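Local coordinates for protein CurB (Lyngbya majuscula, PDB 5KP7) that probably serves as an acyl carrier protein, holding acyl intermediates on a covalently attached 4'-phosphopantetheine arm during polyketide biosynthesis, at residues V30-I41 and E68-L77. Residues are numbered along the deposited sequence; the frame is centred on the assembly and turned at random.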
ATOM      1  N   VAL B  30      28.902  16.998  15.103  1.00 54.98           N
ATOM      2  CA  VAL B  30      27.839  16.231  14.440  1.00 51.95           C
ATOM      3  C   VAL B  30      27.333  16.988  13.209  1.00 50.85           C
ATOM      4  O   VAL B  30      27.103  16.376  12.166  1.00 49.82           O
ATOM      5  CB  VAL B  30      26.675  15.879  15.388  1.00 51.15           C
ATOM      6  CG1 VAL B  30      25.546  15.186  14.620  1.00 49.29           C
ATOM      7  CG2 VAL B  30      27.149  14.967  16.502  1.00 52.54           C
ATOM      8  N   LEU B  31      27.189  18.308  13.331  1.00 51.30           N
ATOM      9  CA  LEU B  31      26.788  19.156  12.216  1.00 51.72           C
ATOM     10  C   LEU B  31      27.730  19.001  11.020  1.00 52.98           C
ATOM     11  O   LEU B  31      27.285  18.955   9.878  1.00 51.04           O
ATOM     12  CB  LEU B  31      26.690  20.619  12.659  1.00 54.42           C
ATOM     13  CG  LEU B  31      26.156  21.664  11.671  1.00 55.66           C
ATOM     14  CD1 LEU B  31      24.767  21.324  11.158  1.00 54.48           C
ATOM     15  CD2 LEU B  31      26.153  23.033  12.340  1.00 59.09           C
ATOM     16  N   LYS B  32      29.027  18.892  11.274  1.00 55.45           N
ATOM     17  CA  LYS B  32      29.965  18.597  10.191  1.00 57.58           C
ATOM     18  C   LYS B  32      29.676  17.268   9.488  1.00 55.08           C
ATOM     19  O   LYS B  32      29.733  17.203   8.256  1.00 53.69           O
ATOM     20  CB  LYS B  32      31.412  18.642  10.679  1.00 62.14           C
ATOM     21  CG  LYS B  32      31.910  20.052  10.934  1.00 66.66           C
ATOM     22  CD  LYS B  32      33.380  20.191  10.562  1.00 72.25           C
ATOM     23  CE  LYS B  32      33.840  21.636  10.606  1.00 76.98           C
ATOM     24  NZ  LYS B  32      34.098  22.070  12.005  1.00 80.30           N
ATOM     25  N   ILE B  33      29.345  16.234  10.264  1.00 54.66           N
ATOM     26  CA  ILE B  33      29.036  14.906   9.712  1.00 53.84           C
ATOM     27  C   ILE B  33      27.733  14.920   8.908  1.00 50.52           C
ATOM     28  O   ILE B  33      27.629  14.228   7.894  1.00 48.91           O
ATOM     29  CB  ILE B  33      28.967  13.824  10.814  1.00 55.66           C
ATOM     30  CG1 ILE B  33      30.345  13.647  11.467  1.00 59.10           C
ATOM     31  CG2 ILE B  33      28.514  12.484  10.242  1.00 56.40           C
ATOM     32  CD1 ILE B  33      30.323  12.804  12.726  1.00 61.04           C
ATOM     33  N   ILE B  34      26.756  15.703   9.370  1.00 48.87           N
ATOM     34  CA  ILE B  34      25.492  15.900   8.632  1.00 48.15           C
ATOM     35  C   ILE B  34      25.773  16.612   7.308  1.00 48.10           C
ATOM     36  O   ILE B  34      25.213  16.249   6.283  1.00 47.06           O
ATOM     37  CB  ILE B  34      24.443  16.678   9.469  1.00 46.80           C
ATOM     38  CG1 ILE B  34      23.970  15.818  10.637  1.00 46.33           C
ATOM     39  CG2 ILE B  34      23.267  17.153   8.611  1.00 47.19           C
ATOM     40  CD1 ILE B  34      23.199  16.589  11.687  1.00 46.64           C
ATOM     41  N   LYS B  35      26.657  17.609   7.323  1.00 49.33           N
ATOM     42  CA  LYS B  35      27.026  18.313   6.081  1.00 49.91           C
ATOM     43  C   LYS B  35      27.715  17.399   5.071  1.00 50.09           C
ATOM     44  O   LYS B  35      27.473  17.514   3.869  1.00 50.07           O
ATOM     45  CB  LYS B  35      27.903  19.522   6.374  1.00 51.99           C
ATOM     46  CG  LYS B  35      27.150  20.682   7.007  1.00 52.65           C
ATOM     47  CD  LYS B  35      28.133  21.727   7.514  1.00 56.12           C
ATOM     48  CE  LYS B  35      27.426  22.977   7.987  1.00 57.48           C
ATOM     49  NZ  LYS B  35      28.422  24.062   8.231  1.00 61.11           N
ATOM     50  N   LYS B  36      28.539  16.479   5.562  1.00 51.03           N
ATOM     51  CA  LYS B  36      29.270  15.560   4.696  1.00 52.79           C
ATOM     52  C   LYS B  36      28.347  14.647   3.899  1.00 51.47           C
ATOM     53  O   LYS B  36      28.472  14.554   2.674  1.00 51.53           O
ATOM     54  CB  LYS B  36      30.248  14.705   5.508  1.00 56.06           C
ATOM     55  CG  LYS B  36      31.184  13.865   4.643  1.00 59.55           C
ATOM     56  CD  LYS B  36      31.347  12.449   5.164  1.00 62.28           C
ATOM     57  CE  LYS B  36      32.172  12.408   6.436  1.00 65.78           C
ATOM     58  NZ  LYS B  36      32.020  11.097   7.127  1.00 67.87           N
ATOM     59  N   TYR B  37      27.426  13.970   4.593  1.00 49.87           N
ATOM     60  CA  TYR B  37      26.517  13.039   3.910  1.00 49.45           C
ATOM     61  C   TYR B  37      25.473  13.770   3.070  1.00 46.97           C
ATOM     62  O   TYR B  37      25.077  13.266   2.018  1.00 48.20           O
ATOM     63  CB  TYR B  37      25.891  12.059   4.891  1.00 50.21           C
ATOM     64  CG  TYR B  37      26.889  11.113   5.520  1.00 52.60           C
ATOM     65  CD1 TYR B  37      27.599  10.195   4.747  1.00 55.82           C
ATOM     66  CD2 TYR B  37      27.130  11.136   6.893  1.00 53.52           C
ATOM     67  CE1 TYR B  37      28.523   9.330   5.320  1.00 59.31           C
ATOM     68  CE2 TYR B  37      28.050  10.276   7.475  1.00 56.71           C
ATOM     69  CZ  TYR B  37      28.743   9.379   6.689  1.00 59.68           C
ATOM     70  OH  TYR B  37      29.644   8.531   7.287  1.00 64.62           O
ATOM     71  N   THR B  38      25.089  14.976   3.490  1.00 45.24           N
ATOM     72  CA  THR B  38      24.240  15.856   2.679  1.00 45.07           C
ATOM     73  C   THR B  38      24.891  16.144   1.314  1.00 46.07           C
ATOM     74  O   THR B  38      24.274  15.972   0.265  1.00 46.05           O
ATOM     75  CB  THR B  38      23.909  17.170   3.424  1.00 44.76           C
ATOM     76  OG1 THR B  38      23.195  16.879   4.638  1.00 45.14           O
ATOM     77  CG2 THR B  38      23.064  18.093   2.559  1.00 45.62           C
ATOM     78  N   ARG B  39      26.152  16.570   1.334  1.00 46.79           N
ATOM     79  CA  ARG B  39      26.909  16.770   0.090  1.00 48.80           C
ATOM     80  C   ARG B  39      27.134  15.474  -0.694  1.00 49.12           C
ATOM     81  O   ARG B  39      27.145  15.491  -1.917  1.00 51.15           O
ATOM     82  CB  ARG B  39      28.254  17.461   0.376  1.00 50.61           C
ATOM     83  CG  ARG B  39      28.073  18.891   0.827  1.00 52.05           C
ATOM     84  CD  ARG B  39      29.398  19.586   1.113  1.00 56.02           C
ATOM     85  NE  ARG B  39      29.172  20.994   1.473  1.00 58.23           N
ATOM     86  CZ  ARG B  39      29.472  21.573   2.640  1.00 59.52           C
ATOM     87  NH1 ARG B  39      30.055  20.900   3.632  1.00 59.64           N
ATOM     88  NH2 ARG B  39      29.192  22.866   2.815  1.00 61.93           N
ATOM     89  N   GLU B  40      27.322  14.365   0.006  1.00 50.01           N
ATOM     90  CA  GLU B  40      27.463  13.050  -0.634  1.00 53.19           C
ATOM     91  C   GLU B  40      26.169  12.608  -1.348  1.00 54.19           C
ATOM     92  O   GLU B  40      26.206  11.955  -2.386  1.00 54.09           O
ATOM     93  CB  GLU B  40      27.870  12.031   0.428  1.00 55.88           C
ATOM     94  CG  GLU B  40      28.496  10.755  -0.085  1.00 60.46           C
ATOM     95  CD  GLU B  40      29.098   9.928   1.042  1.00 63.57           C
ATOM     96  OE1 GLU B  40      29.941  10.452   1.808  1.00 65.16           O
ATOM     97  OE2 GLU B  40      28.727   8.744   1.162  1.00 66.64           O
ATOM     98  N   ILE B  41      25.029  12.968  -0.764  1.00 54.11           N
ATOM     99  CA  ILE B  41      23.709  12.675  -1.335  1.00 55.85           C
ATOM    100  C   ILE B  41      23.310  13.677  -2.422  1.00 56.67           C
ATOM    101  O   ILE B  41      22.698  13.290  -3.415  1.00 59.21           O
ATOM    102  CB  ILE B  41      22.649  12.619  -0.201  1.00 56.36           C
ATOM    103  CG1 ILE B  41      22.773  11.291   0.562  1.00 58.19           C
ATOM    104  CG2 ILE B  41      21.228  12.829  -0.703  1.00 58.21           C
ATOM    105  CD1 ILE B  41      22.388  10.043  -0.209  1.00 61.64           C
ATOM    106  N   GLU B  68      17.809   8.796   4.367  1.00 32.32           N
ATOM    107  CA  GLU B  68      19.130   8.199   4.112  1.00 34.92           C
ATOM    108  C   GLU B  68      20.226   8.958   4.874  1.00 34.63           C
ATOM    109  O   GLU B  68      21.103   8.336   5.499  1.00 34.90           O
ATOM    110  CB  GLU B  68      19.429   8.174   2.600  1.00 37.61           C
ATOM    111  CG  GLU B  68      20.536   7.227   2.181  1.00 42.74           C
ATOM    112  CD  GLU B  68      20.115   5.776   2.145  1.00 45.14           C
ATOM    113  OE1 GLU B  68      18.895   5.500   2.283  1.00 47.43           O
ATOM    114  OE2 GLU B  68      21.010   4.922   1.910  1.00 50.82           O
ATOM    115  N   ILE B  69      20.152  10.283   4.852  1.00 33.49           N
ATOM    116  CA  ILE B  69      21.141  11.111   5.569  1.00 35.46           C
ATOM    117  C   ILE B  69      21.129  10.787   7.065  1.00 35.19           C
ATOM    118  O   ILE B  69      22.185  10.609   7.673  1.00 36.00           O
ATOM    119  CB  ILE B  69      20.922  12.615   5.307  1.00 35.65           C
ATOM    120  CG1 ILE B  69      21.331  12.952   3.866  1.00 36.22           C
ATOM    121  CG2 ILE B  69      21.751  13.466   6.279  1.00 37.89           C
ATOM    122  CD1 ILE B  69      20.763  14.255   3.374  1.00 36.72           C
ATOM    123  N   ILE B  70      19.939  10.686   7.644  1.00 33.82           N
ATOM    124  CA  ILE B  70      19.815  10.326   9.050  1.00 33.99           C
ATOM    125  C   ILE B  70      20.473   8.980   9.319  1.00 34.71           C
ATOM    126  O   ILE B  70      21.220   8.840  10.300  1.00 35.25           O
ATOM    127  CB  ILE B  70      18.348  10.313   9.525  1.00 33.20           C
ATOM    128  CG1 ILE B  70      17.836  11.747   9.683  1.00 34.29           C
ATOM    129  CG2 ILE B  70      18.216   9.593  10.855  1.00 33.54           C
ATOM    130  CD1 ILE B  70      16.319  11.870   9.819  1.00 34.73           C
ATOM    131  N   MET B  71      20.195   7.995   8.468  1.00 34.64           N
ATOM    132  CA  MET B  71      20.710   6.647   8.694  1.00 35.66           C
ATOM    133  C   MET B  71      22.233   6.574   8.521  1.00 38.39           C
ATOM    134  O   MET B  71      22.891   5.847   9.265  1.00 40.07           O
ATOM    135  CB  MET B  71      20.006   5.630   7.821  1.00 36.76           C
ATOM    136  CG  MET B  71      18.533   5.415   8.231  1.00 36.53           C
ATOM    137  SD  MET B  71      17.754   4.097   7.295  1.00 38.87           S
ATOM    138  CE  MET B  71      17.529   4.857   5.698  1.00 38.06           C
ATOM    139  N   MET B  72      22.766   7.332   7.570  1.00 38.08           N
ATOM    140  CA  MET B  72      24.239   7.424   7.397  1.00 42.32           C
ATOM    141  C   MET B  72      24.915   8.035   8.624  1.00 42.51           C
ATOM    142  O   MET B  72      25.954   7.530   9.091  1.00 43.39           O
ATOM    143  CB  MET B  72      24.571   8.234   6.152  1.00 45.72           C
ATOM    144  CG  MET B  72      24.190   7.537   4.854  1.00 48.30           C
ATOM    145  SD  MET B  72      24.088   8.708   3.480  1.00 54.67           S
ATOM    146  CE  MET B  72      25.650   8.418   2.665  1.00 58.47           C
ATOM    147  N   VAL B  73      24.332   9.104   9.164  1.00 40.61           N
ATOM    148  CA  VAL B  73      24.876   9.739  10.368  1.00 41.73           C
ATOM    149  C   VAL B  73      24.792   8.781  11.565  1.00 42.34           C
ATOM    150  O   VAL B  73      25.748   8.675  12.349  1.00 43.96           O
ATOM    151  CB  VAL B  73      24.179  11.071  10.717  1.00 41.33           C
ATOM    152  CG1 VAL B  73      24.722  11.646  12.026  1.00 43.60           C
ATOM    153  CG2 VAL B  73      24.336  12.089   9.600  1.00 42.05           C
ATOM    154  N   MET B  74      23.656   8.086  11.715  1.00 39.75           N
ATOM    155  CA  MET B  74      23.479   7.089  12.786  1.00 41.05           C
ATOM    156  C   MET B  74      24.570   6.025  12.735  1.00 44.70           C
ATOM    157  O   MET B  74      25.206   5.728  13.769  1.00 46.78           O
ATOM    158  CB  MET B  74      22.105   6.397  12.691  1.00 38.97           C
ATOM    159  CG  MET B  74      20.949   7.269  13.119  1.00 37.90           C
ATOM    160  SD  MET B  74      19.361   6.441  12.823  1.00 36.76           S
ATOM    161  CE  MET B  74      19.302   5.341  14.234  1.00 38.39           C
ATOM    162  N   GLU B  75      24.820   5.506  11.528  1.00 46.69           N
ATOM    163  CA  GLU B  75      25.836   4.474  11.302  1.00 50.47           C
ATOM    164  C   GLU B  75      27.271   4.983  11.555  1.00 52.48           C
ATOM    165  O   GLU B  75      28.076   4.285  12.171  1.00 53.92           O
ATOM    166  CB  GLU B  75      25.720   3.921   9.882  1.00 53.23           C
ATOM    167  CG  GLU B  75      26.585   2.690   9.634  1.00 58.45           C
ATOM    168  CD  GLU B  75      26.618   2.266   8.179  1.00 61.43           C
ATOM    169  OE1 GLU B  75      25.611   2.462   7.469  1.00 61.98           O
ATOM    170  OE2 GLU B  75      27.657   1.720   7.753  1.00 65.73           O
ATOM    171  N   ASP B  76      27.575   6.194  11.081  1.00 52.61           N
ATOM    172  CA  ASP B  76      28.874   6.871  11.344  1.00 55.78           C
ATOM    173  C   ASP B  76      29.149   6.972  12.851  1.00 56.71           C
ATOM    174  O   ASP B  76      30.281   6.733  13.296  1.00 58.08           O
ATOM    175  CB  ASP B  76      28.860   8.265  10.676  1.00 56.52           C
ATOM    176  CG  ASP B  76      30.170   9.030  10.807  1.00 61.69           C
ATOM    177  OD1 ASP B  76      30.606   9.308  11.939  1.00 63.66           O
ATOM    178  OD2 ASP B  76      30.732   9.420   9.764  1.00 64.19           O
ATOM    179  N   LEU B  77      28.114   7.309  13.623  1.00 53.93           N
ATOM    180  CA  LEU B  77      28.207   7.475  15.068  1.00 55.71           C
ATOM    181  C   LEU B  77      27.956   6.196  15.868  1.00 55.86           C
ATOM    182  O   LEU B  77      27.954   6.251  17.103  1.00 56.57           O
ATOM    183  CB  LEU B  77      27.224   8.561  15.544  1.00 55.10           C
ATOM    184  CG  LEU B  77      27.382   9.960  14.947  1.00 57.07           C
ATOM    185  CD1 LEU B  77      26.226  10.859  15.375  1.00 56.88           C
ATOM    186  CD2 LEU B  77      28.719  10.574  15.330  1.00 61.38           C
TER
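Asp76 OD2 is gripped by two neighbouring side chains of helix 30-41: Tyr37 OH donates a hydrogen bond of 2.8 Å to its anti lone pair, and Lys36 NZ forms a long salt bridge to the same oxygen at 3.4 Å. Ring and carboxylate planes stand 78° apart. The Tyr37 ring lies between two side chains, with Lys36 CD over one face and Met72 CB over the other, the latter a CH-pi contact 3.8 Å from the Tyr37 ring centroid. Bent at chi3 (101°), Met72 brings its methyl CE to 3.4 Å from Tyr37 CD1, while SD sits oblique to the ring in a Met-aromatic contact. Deeper in, Val73 CG2 packs against Ile34 CG1. At the C-terminal end of helix 27-41, Ile41 CG1 meets Ile69 CG1 at 4.0 Å. Phe99 of helix 92-102 touches both Val30 and Val73, closing the core of this carrier-protein helical bundle. A leucine in place of Tyr37 would probably leave Asp76 without its hydroxyl donor and Met72 without an aromatic face. Helix 63-76 starts at Ser63, the phosphopantetheine attachment residue; beyond its first turn, apolar packing holds it to helix 27-41, while the bonds from Tyr37 and Lys36 probably fix the Asp76 carboxylate at the edge.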